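Local coordinates for protein leucine--tRNA ligase (Agrobacterium radiobacter, PDB 5AH5) that probably joins leucine to its cognate tRNA at the expense of ATP, as a class I aminoacyl-tRNA synthetase, at residues V191-Y196 and L412-I417; I147-T152 and P187-D192; P26-K31 and G68-H73; K32-E37 and N515-A520. One frame throughout, in Å; residues are numbered along the deposited sequence.

Contact 1 of 4, residues V191-Y196 and L412-I417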
loop_
_atom_site.group_PDB
_atom_site.type_symbol
_atom_site.label_atom_id
_atom_site.label_comp_id
_atom_site.label_asym_id
_atom_site.label_seq_id
_atom_site.Cartn_x
_atom_site.Cartn_y
_atom_site.Cartn_z
ATOM N N VAL B 191 9.473 -4.263 -19.058
ATOM C CA VAL B 191 10.318 -4.898 -18.045
ATOM C C VAL B 191 9.874 -6.342 -17.856
ATOM O O VAL B 191 8.675 -6.638 -17.789
ATOM C CB VAL B 191 10.291 -4.210 -16.687
ATOM C CG1 VAL B 191 11.604 -4.484 -15.965
ATOM C CG2 VAL B 191 10.033 -2.723 -16.806
ATOM N N ASP B 192 10.852 -7.245 -17.775
ATOM C CA ASP B 192 10.581 -8.677 -17.682
ATOM C C ASP B 192 10.170 -9.093 -16.254
ATOM O O ASP B 192 10.902 -9.744 -15.557
ATOM C CB ASP B 192 11.825 -9.446 -18.119
ATOM C CG ASP B 192 11.575 -10.934 -18.300
ATOM O OD1 ASP B 192 10.424 -11.414 -18.161
ATOM O OD2 ASP B 192 12.549 -11.629 -18.579
ATOM N N ILE B 193 9.001 -8.668 -15.832
ATOM C CA ILE B 193 8.414 -9.086 -14.549
ATOM C C ILE B 193 8.025 -10.590 -14.499
ATOM O O ILE B 193 8.061 -11.225 -13.422
ATOM C CB ILE B 193 7.240 -8.162 -14.210
ATOM C CG1 ILE B 193 6.830 -8.251 -12.724
ATOM C CG2 ILE B 193 6.060 -8.407 -15.140
ATOM C CD1 ILE B 193 5.783 -7.209 -12.375
ATOM N N ARG B 194 7.683 -11.165 -15.649
ATOM C CA ARG B 194 7.384 -12.604 -15.735
ATOM C C ARG B 194 8.498 -13.471 -15.182
ATOM O O ARG B 194 8.217 -14.457 -14.519
ATOM C CB ARG B 194 6.965 -13.052 -17.144
ATOM C CG ARG B 194 5.541 -12.661 -17.495
ATOM C CD ARG B 194 5.177 -12.897 -18.965
ATOM N NE ARG B 194 5.145 -14.314 -19.258
ATOM C CZ ARG B 194 4.116 -15.141 -19.064
ATOM N NH1 ARG B 194 2.943 -14.737 -18.589
ATOM N NH2 ARG B 194 4.259 -16.416 -19.377
ATOM N N SER B 195 9.746 -13.084 -15.385
ATOM C CA SER B 195 10.879 -13.888 -14.925
ATOM C C SER B 195 11.031 -13.869 -13.397
ATOM O O SER B 195 11.750 -14.685 -12.839
ATOM C CB SER B 195 12.188 -13.412 -15.598
ATOM O OG SER B 195 12.523 -12.069 -15.214
ATOM N N TYR B 196 10.408 -12.894 -12.750
ATOM C CA TYR B 196 10.336 -12.811 -11.306
ATOM C C TYR B 196 9.012 -13.293 -10.730
ATOM O O TYR B 196 8.809 -13.216 -9.528
ATOM C CB TYR B 196 10.549 -11.370 -10.858
ATOM C CG TYR B 196 11.990 -10.980 -10.883
ATOM C CD1 TYR B 196 12.702 -10.924 -12.089
ATOM C CD2 TYR B 196 12.662 -10.675 -9.706
ATOM C CE1 TYR B 196 14.037 -10.572 -12.114
ATOM C CE2 TYR B 196 13.982 -10.310 -9.723
ATOM C CZ TYR B 196 14.667 -10.249 -10.937
ATOM O OH TYR B 196 15.988 -9.891 -10.916
ATOM N N LEU B 412 0.059 -13.024 -15.533
ATOM C CA LEU B 412 0.902 -11.832 -15.501
ATOM C C LEU B 412 1.511 -11.534 -16.889
ATOM O O LEU B 412 2.178 -12.389 -17.504
ATOM C CB LEU B 412 2.036 -12.095 -14.499
ATOM C CG LEU B 412 3.007 -10.981 -14.192
ATOM C CD1 LEU B 412 2.271 -9.834 -13.558
ATOM C CD2 LEU B 412 4.146 -11.440 -13.310
ATOM N N GLN B 413 1.287 -10.332 -17.380
ATOM C CA GLN B 413 1.945 -9.907 -18.640
ATOM C C GLN B 413 3.209 -9.080 -18.324
ATOM O O GLN B 413 3.283 -8.358 -17.307
ATOM C CB GLN B 413 0.994 -9.072 -19.433
ATOM C CG GLN B 413 -0.300 -9.797 -19.722
ATOM C CD GLN B 413 -1.244 -8.940 -20.510
ATOM O OE1 GLN B 413 -0.813 -8.006 -21.188
ATOM N NE2 GLN B 413 -2.543 -9.223 -20.414
ATOM N N ASN B 414 4.203 -9.150 -19.187
ATOM C CA ASN B 414 5.328 -8.245 -19.030
ATOM C C ASN B 414 4.863 -6.800 -19.089
ATOM O O ASN B 414 3.840 -6.471 -19.699
ATOM C CB ASN B 414 6.488 -8.588 -19.937
ATOM C CG ASN B 414 7.387 -9.673 -19.336
ATOM O OD1 ASN B 414 7.308 -10.003 -18.154
ATOM N ND2 ASN B 414 8.287 -10.185 -20.131
ATOM N N TRP B 415 5.577 -5.971 -18.339
ATOM C CA TRP B 415 5.161 -4.621 -17.993
ATOM C C TRP B 415 5.587 -3.594 -19.076
ATOM O O TRP B 415 6.777 -3.259 -19.148
ATOM C CB TRP B 415 5.884 -4.319 -16.701
ATOM C CG TRP B 415 5.617 -2.992 -16.065
ATOM C CD1 TRP B 415 4.627 -2.139 -16.347
ATOM C CD2 TRP B 415 6.369 -2.423 -15.012
ATOM N NE1 TRP B 415 4.727 -1.022 -15.539
ATOM C CE2 TRP B 415 5.795 -1.190 -14.708
ATOM C CE3 TRP B 415 7.483 -2.845 -14.291
ATOM C CZ2 TRP B 415 6.269 -0.380 -13.705
ATOM C CZ3 TRP B 415 7.979 -2.026 -13.292
ATOM C CH2 TRP B 415 7.355 -0.797 -13.009
ATOM N N SER B 416 4.626 -3.089 -19.858
ATOM C CA SER B 416 4.799 -1.916 -20.740
ATOM C C SER B 416 4.999 -0.661 -19.946
ATOM O O SER B 416 4.076 -0.248 -19.229
ATOM C CB SER B 416 3.540 -1.565 -21.547
ATOM O OG SER B 416 3.144 -2.628 -22.311
ATOM N N ILE B 417 6.124 -0.005 -20.177
ATOM C CA ILE B 417 6.500 1.244 -19.518
ATOM C C ILE B 417 6.600 2.461 -20.412
ATOM O O ILE B 417 6.592 3.585 -19.910
ATOM C CB ILE B 417 7.780 1.101 -18.662
ATOM C CG1 ILE B 417 8.974 0.571 -19.473
ATOM C CG2 ILE B 417 7.471 0.156 -17.513
ATOM C CD1 ILE B 417 10.327 0.768 -18.805
#
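R194 and N414 carry the strongest bonds between the turn at D192 and the chain leading into strand 415-419. The long side chain of R194, bent at chi3 (68°), which turns NE back, brings NH1 to within 2.7 Å of L412 O, the oxygen lying close to the guanidinium plane. NH1 also bonds Y410 O, so one nitrogen holds the carbonyls of residues 410 and 412. The amide of N414 uses both of its ends. Its OD1 takes the backbone N-H of R194 at 2.8 Å, with the donor nearly in line with the side-chain C=O (C=O...N angle 165°). Its ND2 gives a longer bond to D192 OD1, 3.2 Å, which meets the carboxylate oxygen from above the carboxylate plane. An asparagine suits this place because one short side chain carries both an acceptor for the backbone and a donor for an acid. D192 is the centre of an inverse gamma turn, in which I193 N bonds back to V191 O. That same oxygen also accepts from W415 N, while V191 N donates to W415 O at 2.9 Å, making V191 and W415 an antiparallel hydrogen-bonded pair.

Packing fills in around these bonds. V191 CG2 lies 3.6 Å from W415 CE3 and also touches I417 CG2, which sits over one face of the indole toward its rim. I193 CG2 passes close to N414 OD1 and rests against L412 CD2. The contact extends the pairing of strands 182-191 and 415-419 into the loop before helix 197-202; helix 533-546 packs on it through F539, against V191 and I193, and through Y536, stacked on W415.

Contact 2 of 4, residues I147-T152 and P187-D192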
loop_
_atom_site.group_PDB
_atom_site.type_symbol
_atom_site.label_atom_id
_atom_site.label_comp_id
_atom_site.label_asym_id
_atom_site.label_seq_id
_atom_site.Cartn_x
_atom_site.Cartn_y
_atom_site.Cartn_z
ATOM N N ILE B 147 15.197 -4.799 -18.856
ATOM C CA ILE B 147 14.403 -3.952 -19.721
ATOM C C ILE B 147 14.786 -4.267 -21.158
ATOM O O ILE B 147 15.995 -4.335 -21.502
ATOM C CB ILE B 147 14.572 -2.449 -19.415
ATOM C CG1 ILE B 147 13.821 -2.093 -18.114
ATOM C CG2 ILE B 147 14.030 -1.579 -20.580
ATOM C CD1 ILE B 147 14.086 -0.695 -17.589
ATOM N N TYR B 148 13.749 -4.382 -21.991
ATOM C CA TYR B 148 13.902 -4.702 -23.387
ATOM C C TYR B 148 12.820 -4.094 -24.286
ATOM O O TYR B 148 11.722 -3.704 -23.839
ATOM C CB TYR B 148 13.940 -6.217 -23.503
ATOM C CG TYR B 148 12.606 -6.875 -23.192
ATOM C CD1 TYR B 148 11.685 -7.071 -24.206
ATOM C CD2 TYR B 148 12.272 -7.307 -21.904
ATOM C CE1 TYR B 148 10.475 -7.659 -23.991
ATOM C CE2 TYR B 148 11.038 -7.893 -21.670
ATOM C CZ TYR B 148 10.145 -8.078 -22.728
ATOM O OH TYR B 148 8.896 -8.660 -22.612
ATOM N N ARG B 149 13.133 -4.031 -25.572
ATOM C CA ARG B 149 12.242 -3.490 -26.581
ATOM C C ARG B 149 11.657 -4.599 -27.351
ATOM O O ARG B 149 12.359 -5.518 -27.680
ATOM C CB ARG B 149 12.993 -2.558 -27.529
ATOM C CG ARG B 149 12.056 -1.560 -28.219
ATOM C CD ARG B 149 12.785 -0.309 -28.644
ATOM N NE ARG B 149 11.934 0.571 -29.438
ATOM C CZ ARG B 149 11.869 0.575 -30.766
ATOM N NH1 ARG B 149 12.597 -0.276 -31.511
ATOM N NH2 ARG B 149 11.074 1.443 -31.360
ATOM N N ASP B 150 10.359 -4.532 -27.653
ATOM C CA ASP B 150 9.744 -5.597 -28.402
ATOM C C ASP B 150 8.613 -5.045 -29.215
ATOM O O ASP B 150 8.002 -4.056 -28.839
ATOM C CB ASP B 150 9.243 -6.667 -27.427
ATOM C CG ASP B 150 8.782 -7.967 -28.114
ATOM O OD1 ASP B 150 9.277 -8.332 -29.196
ATOM O OD2 ASP B 150 7.921 -8.660 -27.538
ATOM N N ASP B 151 8.329 -5.716 -30.325
ATOM C CA ASP B 151 7.276 -5.320 -31.284
ATOM C C ASP B 151 6.193 -6.366 -31.151
ATOM O O ASP B 151 6.229 -7.399 -31.842
ATOM C CB ASP B 151 7.827 -5.269 -32.721
ATOM C CG ASP B 151 6.871 -4.591 -33.740
ATOM O OD1 ASP B 151 5.667 -4.353 -33.470
ATOM O OD2 ASP B 151 7.359 -4.271 -34.856
ATOM N N THR B 152 5.238 -6.096 -30.258
ATOM C CA THR B 152 4.201 -7.065 -29.909
ATOM C C THR B 152 2.938 -6.379 -29.448
ATOM O O THR B 152 2.840 -5.132 -29.455
ATOM C CB THR B 152 4.689 -8.049 -28.813
ATOM O OG1 THR B 152 3.649 -8.995 -28.526
ATOM C CG2 THR B 152 5.085 -7.302 -27.525
ATOM N N PRO B 187 6.335 -1.276 -31.536
ATOM C CA PRO B 187 7.575 -1.474 -30.752
ATOM C C PRO B 187 7.528 -0.640 -29.474
ATOM O O PRO B 187 7.248 0.583 -29.528
ATOM C CB PRO B 187 8.707 -1.007 -31.692
ATOM C CG PRO B 187 8.074 -0.764 -33.019
ATOM C CD PRO B 187 6.586 -0.559 -32.805
ATOM N N GLN B 188 7.716 -1.304 -28.332
ATOM C CA GLN B 188 7.528 -0.653 -27.050
ATOM C C GLN B 188 8.555 -1.185 -26.079
ATOM O O GLN B 188 9.208 -2.241 -26.338
ATOM C CB GLN B 188 6.132 -0.926 -26.522
ATOM C CG GLN B 188 5.001 -0.338 -27.325
ATOM C CD GLN B 188 4.894 1.169 -27.264
ATOM O OE1 GLN B 188 5.125 1.816 -26.239
ATOM N NE2 GLN B 188 4.518 1.741 -28.381
ATOM N N TRP B 189 8.719 -0.437 -24.979
ATOM C CA TRP B 189 9.602 -0.843 -23.905
ATOM C C TRP B 189 8.810 -1.605 -22.841
ATOM O O TRP B 189 7.631 -1.267 -22.545
ATOM C CB TRP B 189 10.345 0.351 -23.287
ATOM C CG TRP B 189 11.311 0.957 -24.260
ATOM C CD1 TRP B 189 11.074 2.002 -25.076
ATOM C CD2 TRP B 189 12.665 0.557 -24.499
ATOM N NE1 TRP B 189 12.178 2.284 -25.812
ATOM C CE2 TRP B 189 13.173 1.409 -25.488
ATOM C CE3 TRP B 189 13.489 -0.453 -23.983
ATOM C CZ2 TRP B 189 14.487 1.301 -25.970
ATOM C CZ3 TRP B 189 14.750 -0.578 -24.420
ATOM C CH2 TRP B 189 15.266 0.301 -25.446
ATOM N N PHE B 190 9.491 -2.604 -22.274
ATOM C CA PHE B 190 8.946 -3.545 -21.311
ATOM C C PHE B 190 9.968 -3.828 -20.219
ATOM O O PHE B 190 11.198 -3.676 -20.442
ATOM C CB PHE B 190 8.694 -4.883 -21.994
ATOM C CG PHE B 190 7.655 -4.828 -23.033
ATOM C CD1 PHE B 190 6.329 -4.999 -22.712
ATOM C CD2 PHE B 190 8.002 -4.595 -24.366
ATOM C CE1 PHE B 190 5.351 -4.948 -23.709
ATOM C CE2 PHE B 190 7.054 -4.547 -25.335
ATOM C CZ PHE B 190 5.719 -4.725 -25.014
ATOM N N VAL B 191 9.473 -4.263 -19.058
ATOM C CA VAL B 191 10.318 -4.898 -18.045
ATOM C C VAL B 191 9.874 -6.342 -17.856
ATOM O O VAL B 191 8.675 -6.638 -17.789
ATOM C CB VAL B 191 10.291 -4.210 -16.687
ATOM C CG1 VAL B 191 11.604 -4.484 -15.965
ATOM C CG2 VAL B 191 10.033 -2.723 -16.806
ATOM N N ASP B 192 10.852 -7.245 -17.775
ATOM C CA ASP B 192 10.581 -8.677 -17.682
ATOM C C ASP B 192 10.170 -9.093 -16.254
ATOM O O ASP B 192 10.902 -9.744 -15.557
ATOM C CB ASP B 192 11.825 -9.446 -18.119
ATOM C CG ASP B 192 11.575 -10.934 -18.300
ATOM O OD1 ASP B 192 10.424 -11.414 -18.161
ATOM O OD2 ASP B 192 12.549 -11.629 -18.579
HETATM O O HOH W 1 9.744 1.528 -28.457
#
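Y148 and D150 pair with F190 and Q188 through four backbone hydrogen bonds, joining strand 147-151 to the end of strand 182-191 in antiparallel fashion. Y148 N to F190 O measures 3.1 Å, and F190 N to Y148 O 2.9 Å; D150 and Q188 exchange a similar pair. P187, which has no N-H to give, falls at a non-hydrogen-bonded position opposite D151, where this pairing calls for no N-H from it.

Aromatic side chains take part on both faces. On the face of Y148 and F190, CB of F190 sits over the phenol ring, 3.9 Å from its centroid, a CH-pi contact. The two ring planes are only 18° apart but so far displaced that they hardly overlap. T152 CG2 and D150 CB touch the far part of the F190 ring. On the other face R149 CD lies over the six-membered ring of W189, while I147 CG2 meets W189 CE3 at 3.6 Å. R149 CG, anti to the backbone N (chi1 -157°), lies near Q188 O. From there the chain runs extended to NE, and P187 CB lies over one guanidinium face, 3.4 Å from R149 NH2.

Polar ends are met by water and by neighbours. A water accepts from R149 NE at 2.6 Å and gives a weak bond to P187 O. W189 NE1 bonds D483, and Y148 OH takes a bond from N414.

Helix 128-143 packs on I147 through F138 and L141, strand 425-432 meets W189, and strand 415-419 pairs with the other edge of strand 182-191.

Contact 3 of 4, residues P26-K31 and G68-H73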
loop_
_atom_site.group_PDB
_atom_site.type_symbol
_atom_site.label_atom_id
_atom_site.label_comp_id
_atom_site.label_asym_id
_atom_site.label_seq_id
_atom_site.Cartn_x
_atom_site.Cartn_y
_atom_site.Cartn_z
ATOM N N PRO B 26 20.652 10.027 10.035
ATOM C CA PRO B 26 21.214 8.673 10.041
ATOM C C PRO B 26 22.348 8.401 11.103
ATOM O O PRO B 26 22.499 7.288 11.557
ATOM C CB PRO B 26 21.759 8.491 8.630
ATOM C CG PRO B 26 21.637 9.823 7.927
ATOM C CD PRO B 26 20.892 10.775 8.792
ATOM N N SER B 27 23.126 9.404 11.486
ATOM C CA SER B 27 24.190 9.159 12.481
ATOM C C SER B 27 23.663 9.096 13.915
ATOM O O SER B 27 24.453 8.868 14.830
ATOM C CB SER B 27 25.252 10.240 12.372
ATOM O OG SER B 27 24.690 11.479 12.778
ATOM N N SER B 28 22.357 9.333 14.136
ATOM C CA SER B 28 21.749 9.059 15.457
ATOM C C SER B 28 21.908 7.605 15.870
ATOM O O SER B 28 21.761 6.719 15.068
ATOM C CB SER B 28 20.245 9.408 15.495
ATOM O OG SER B 28 20.043 10.806 15.307
ATOM N N PRO B 29 22.160 7.353 17.150
ATOM C CA PRO B 29 22.303 5.966 17.609
ATOM C C PRO B 29 20.986 5.199 17.843
ATOM O O PRO B 29 21.012 3.936 17.872
ATOM C CB PRO B 29 23.040 6.130 18.934
ATOM C CG PRO B 29 22.551 7.450 19.448
ATOM C CD PRO B 29 22.435 8.324 18.229
ATOM N N GLY B 30 19.854 5.894 18.015
ATOM C CA GLY B 30 18.570 5.171 18.230
ATOM C C GLY B 30 18.286 4.102 17.180
ATOM O O GLY B 30 18.709 4.205 16.013
ATOM N N LYS B 31 17.576 3.078 17.572
ATOM C CA LYS B 31 17.206 2.032 16.653
ATOM C C LYS B 31 16.374 2.665 15.506
ATOM O O LYS B 31 15.648 3.616 15.718
ATOM C CB LYS B 31 16.379 0.988 17.385
ATOM C CG LYS B 31 16.207 -0.289 16.590
ATOM C CD LYS B 31 15.342 -1.244 17.369
ATOM C CE LYS B 31 15.037 -2.453 16.541
ATOM N NZ LYS B 31 14.280 -3.413 17.381
ATOM N N GLY B 68 12.499 6.934 21.518
ATOM C CA GLY B 68 13.944 6.806 21.243
ATOM C C GLY B 68 14.362 6.262 19.865
ATOM O O GLY B 68 15.571 6.205 19.560
ATOM N N TYR B 69 13.402 5.880 19.010
ATOM C CA TYR B 69 13.770 5.413 17.684
ATOM C C TYR B 69 14.368 6.613 16.841
ATOM O O TYR B 69 14.022 7.795 17.054
ATOM C CB TYR B 69 12.599 4.782 16.929
ATOM C CG TYR B 69 12.076 3.480 17.449
ATOM C CD1 TYR B 69 11.101 3.450 18.450
ATOM C CD2 TYR B 69 12.536 2.279 16.946
ATOM C CE1 TYR B 69 10.606 2.226 18.930
ATOM C CE2 TYR B 69 12.043 1.068 17.381
ATOM C CZ TYR B 69 11.109 1.044 18.390
ATOM O OH TYR B 69 10.640 -0.134 18.799
ATOM N N SER B 70 15.284 6.279 15.948
ATOM C CA SER B 70 15.742 7.229 14.905
ATOM C C SER B 70 14.845 7.008 13.662
ATOM O O SER B 70 14.974 6.007 12.954
ATOM C CB SER B 70 17.210 6.990 14.547
ATOM O OG SER B 70 17.615 8.000 13.620
ATOM N N VAL B 71 13.897 7.904 13.497
ATOM C CA VAL B 71 12.741 7.685 12.613
ATOM C C VAL B 71 12.961 8.495 11.270
ATOM O O VAL B 71 13.225 9.687 11.324
ATOM C CB VAL B 71 11.469 8.209 13.331
ATOM C CG1 VAL B 71 10.273 8.214 12.376
ATOM C CG2 VAL B 71 11.132 7.330 14.583
ATOM N N LEU B 72 12.885 7.828 10.147
ATOM C CA LEU B 72 12.726 8.467 8.855
ATOM C C LEU B 72 11.218 8.501 8.538
ATOM O O LEU B 72 10.625 7.478 8.342
ATOM C CB LEU B 72 13.481 7.700 7.776
ATOM C CG LEU B 72 13.327 8.265 6.330
ATOM C CD1 LEU B 72 13.534 9.737 6.311
ATOM C CD2 LEU B 72 14.280 7.599 5.341
ATOM N N HIS B 73 10.616 9.677 8.552
ATOM C CA HIS B 73 9.269 9.869 8.086
ATOM C C HIS B 73 9.274 10.953 6.965
ATOM O O HIS B 73 9.179 12.106 7.247
ATOM C CB HIS B 73 8.451 10.389 9.204
ATOM C CG HIS B 73 6.993 10.453 8.922
ATOM N ND1 HIS B 73 6.196 11.418 9.493
ATOM C CD2 HIS B 73 6.164 9.643 8.223
ATOM C CE1 HIS B 73 4.953 11.268 9.107
ATOM N NE2 HIS B 73 4.901 10.182 8.344
HETATM O O HOH W 2 20.038 6.403 12.964
#
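G30 and K31 run beside S70 where the loop from helix 5-19 enters strand 32-37 of the parallel catalytic-domain sheet, at the start of an edge strand of that sheet, 70-72. The one direct hydrogen bond across them is S70 N to K31 O, 2.7 Å long, with the donor tilted 30° from the carbonyl plane. The same oxygen lies 3.3 Å from Y69 CA and near the plane of the Y69 ring at its edge.

Glycine suits position 30 because the chains come so close: its CA is 3.4 Å from G68 O, in a CA-H...O contact, and a beta-carbon would run into that oxygen. G68 itself has positive phi and is the C-prime residue of a Schellman motif that ends helix 48-66, turning the chain from helix into strand.

Two side-chain pairs flank this backbone contact. The lysine and tyrosine lie side by side, pointing the same way, with K31 CD 4.0 Å from Y69 CE2; CB and CD of the exposed lysine run beside the CD2-CE2 side of the ring. In the second pair S70 OG, anti to the backbone N (chi1 -176°), comes within 3.5 Å of S28 CB. This small hydroxyl also shares a water with the loop, 3.0 Å from OG, and the water lies 2.7 Å from S28 O. F33 meets the Y69 ring, and W24 touches S70.

Strands 32-37 and 70-72 run parallel with helix 48-66 connecting them in sequence, the beta-alpha-beta crossover of the Rossmann-type fold in class I synthetases.

Contact 4 of 4, residues K32-E37 and N515-A520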
loop_
_atom_site.group_PDB
_atom_site.type_symbol
_atom_site.label_atom_id
_atom_site.label_comp_id
_atom_site.label_asym_id
_atom_site.label_seq_id
_atom_site.Cartn_x
_atom_site.Cartn_y
_atom_site.Cartn_z
ATOM N N LYS B 32 16.550 2.150 14.319
ATOM C CA LYS B 32 16.043 2.810 13.104
ATOM C C LYS B 32 14.559 2.471 13.025
ATOM O O LYS B 32 14.121 1.381 13.407
ATOM C CB LYS B 32 16.761 2.298 11.867
ATOM C CG LYS B 32 16.452 0.831 11.448
ATOM C CD LYS B 32 15.257 0.747 10.458
ATOM C CE LYS B 32 15.080 -0.654 9.901
ATOM N NZ LYS B 32 13.850 -0.696 9.061
ATOM N N PHE B 33 13.797 3.386 12.496
ATOM C CA PHE B 33 12.416 3.100 12.159
ATOM C C PHE B 33 12.025 3.943 10.944
ATOM O O PHE B 33 12.136 5.117 10.980
ATOM C CB PHE B 33 11.518 3.463 13.321
ATOM C CG PHE B 33 10.156 2.822 13.232
ATOM C CD1 PHE B 33 9.984 1.484 13.531
ATOM C CD2 PHE B 33 9.055 3.555 12.861
ATOM C CE1 PHE B 33 8.726 0.892 13.436
ATOM C CE2 PHE B 33 7.793 2.954 12.792
ATOM C CZ PHE B 33 7.618 1.647 13.053
ATOM N N TYR B 34 11.518 3.302 9.928
ATOM C CA TYR B 34 11.112 3.933 8.679
ATOM C C TYR B 34 9.598 3.759 8.491
ATOM O O TYR B 34 9.145 2.700 8.162
ATOM C CB TYR B 34 11.859 3.240 7.537
ATOM C CG TYR B 34 11.786 3.892 6.133
ATOM C CD1 TYR B 34 11.201 5.115 5.923
ATOM C CD2 TYR B 34 12.379 3.265 5.040
ATOM C CE1 TYR B 34 11.157 5.670 4.651
ATOM C CE2 TYR B 34 12.359 3.826 3.759
ATOM C CZ TYR B 34 11.776 5.038 3.600
ATOM O OH TYR B 34 11.711 5.578 2.353
ATOM N N VAL B 35 8.867 4.818 8.669
ATOM C CA VAL B 35 7.438 4.808 8.438
ATOM C C VAL B 35 7.158 5.725 7.252
ATOM O O VAL B 35 7.601 6.823 7.249
ATOM C CB VAL B 35 6.634 5.328 9.650
ATOM C CG1 VAL B 35 7.238 6.541 10.317
ATOM C CG2 VAL B 35 5.188 5.620 9.273
ATOM N N LEU B 36 6.408 5.261 6.267
ATOM C CA LEU B 36 5.955 6.164 5.215
ATOM C C LEU B 36 4.589 5.825 4.760
ATOM O O LEU B 36 4.062 4.780 5.126
ATOM C CB LEU B 36 6.933 6.132 4.047
ATOM C CG LEU B 36 6.979 5.061 2.975
ATOM C CD1 LEU B 36 7.882 5.507 1.841
ATOM C CD2 LEU B 36 7.472 3.787 3.523
ATOM N N GLU B 37 4.054 6.715 3.943
ATOM C CA GLU B 37 2.730 6.624 3.396
ATOM C C GLU B 37 2.860 6.785 1.882
ATOM O O GLU B 37 3.880 7.307 1.366
ATOM C CB GLU B 37 1.892 7.791 3.847
ATOM C CG GLU B 37 1.718 8.005 5.334
ATOM C CD GLU B 37 2.597 9.080 5.874
ATOM O OE1 GLU B 37 2.926 10.021 5.110
ATOM O OE2 GLU B 37 2.940 9.009 7.100
ATOM N N ASN B 515 20.343 0.164 3.292
ATOM C CA ASN B 515 20.393 -1.128 3.984
ATOM C C ASN B 515 20.241 -1.019 5.509
ATOM O O ASN B 515 19.931 -1.999 6.164
ATOM C CB ASN B 515 21.661 -1.888 3.605
ATOM C CG ASN B 515 21.634 -2.406 2.164
ATOM O OD1 ASN B 515 20.576 -2.740 1.587
ATOM N ND2 ASN B 515 22.805 -2.526 1.596
ATOM N N LYS B 516 20.455 0.166 6.060
ATOM C CA LYS B 516 20.191 0.435 7.463
ATOM C C LYS B 516 18.759 0.894 7.693
ATOM O O LYS B 516 18.106 0.361 8.571
ATOM C CB LYS B 516 21.159 1.469 7.971
ATOM C CG LYS B 516 22.509 0.832 8.200
ATOM C CD LYS B 516 23.528 1.847 8.658
ATOM C CE LYS B 516 24.845 1.145 9.022
ATOM N NZ LYS B 516 26.032 2.051 8.934
ATOM N N ILE B 517 18.233 1.815 6.874
ATOM C CA ILE B 517 16.882 2.381 7.139
ATOM C C ILE B 517 15.695 1.518 6.590
ATOM O O ILE B 517 14.653 1.453 7.195
ATOM C CB ILE B 517 16.831 3.853 6.785
ATOM C CG1 ILE B 517 15.596 4.577 7.396
ATOM C CG2 ILE B 517 16.870 4.041 5.281
ATOM C CD1 ILE B 517 15.471 4.511 8.920
ATOM N N ALA B 518 15.920 0.802 5.498
ATOM C CA ALA B 518 14.929 -0.005 4.843
ATOM C C ALA B 518 15.250 -1.488 5.085
ATOM O O ALA B 518 16.367 -1.768 5.401
ATOM C CB ALA B 518 14.946 0.319 3.338
ATOM N N PRO B 519 14.324 -2.439 4.897
ATOM C CA PRO B 519 12.956 -2.203 4.419
ATOM C C PRO B 519 12.118 -1.291 5.278
ATOM O O PRO B 519 12.410 -1.126 6.455
ATOM C CB PRO B 519 12.344 -3.590 4.356
ATOM C CG PRO B 519 13.252 -4.469 5.087
ATOM C CD PRO B 519 14.617 -3.866 5.000
ATOM N N ALA B 520 11.130 -0.629 4.678
ATOM C CA ALA B 520 10.269 0.235 5.470
ATOM C C ALA B 520 9.544 -0.618 6.539
ATOM O O ALA B 520 9.093 -1.666 6.259
ATOM C CB ALA B 520 9.266 0.958 4.611
#
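K32 reaches from strand 32-37 to the C-terminal end of helix 511-517, where the chain of the Rossmann-type domain passes into the neighbouring parallel strand 520-524. Its CB touches I517 CD1 at 3.9 Å. CG, placed between the backbone N and the carbonyl carbon (chi1 70°), lies 3.4 Å from K516 O. A bend at chi2 (91°) puts CD beside the carbonyl oxygens of K516 and I517; CE follows close to the same two oxygens. At the tip NZ bonds I517 O at 3.0 Å, coming from above the carbonyl plane, and makes a weak bond to P519 O. A salt bridge to D521 gives the ammonium a third partner. Lysine fits here: its long chain reaches the helix end, where its positive charge would probably be favoured by the C-terminal carbonyls and by D521.

The cis peptide before P519 belongs to the turn that follows. Beyond the lysine, Y34 CB packs on I517 CG1 and lies 3.3 Å from I517 O, while A518 CA comes to the edge of its ring; the phenol OH bonds F497 O. Alanine suits position 520, where the backbone comes close to that of Y34. A520 CB lies over the Y34 ring face, 3.9 Å from Y34 CD2, and A520 CB meets L36 CD2 at 3.5 Å.

How the contacts relate
The four contacts form two groups. Contacts 1 and 2 have centres about 9 Å apart, share V191 and D192, and lie on either edge of strand 182-191; N414 ND2 to Y148 OH, 3.0 Å, and I417 N to W189 O tie them together. Contacts 3 and 4, about 10 Å apart by centres, meet through strands 70-72 and 32-37, where H73 NE2 lies 2.6 Å from E37 OE2. Between contacts 1 and 4 the nearest atoms are about 15 Å apart, and in sequence contacts 1 and 2 are nested inside the loop that contact 4 closes. The bound leucyl-sulfamoyl adenosine is about 8 Å from the side chain of L36 and about 10 Å from that of W415.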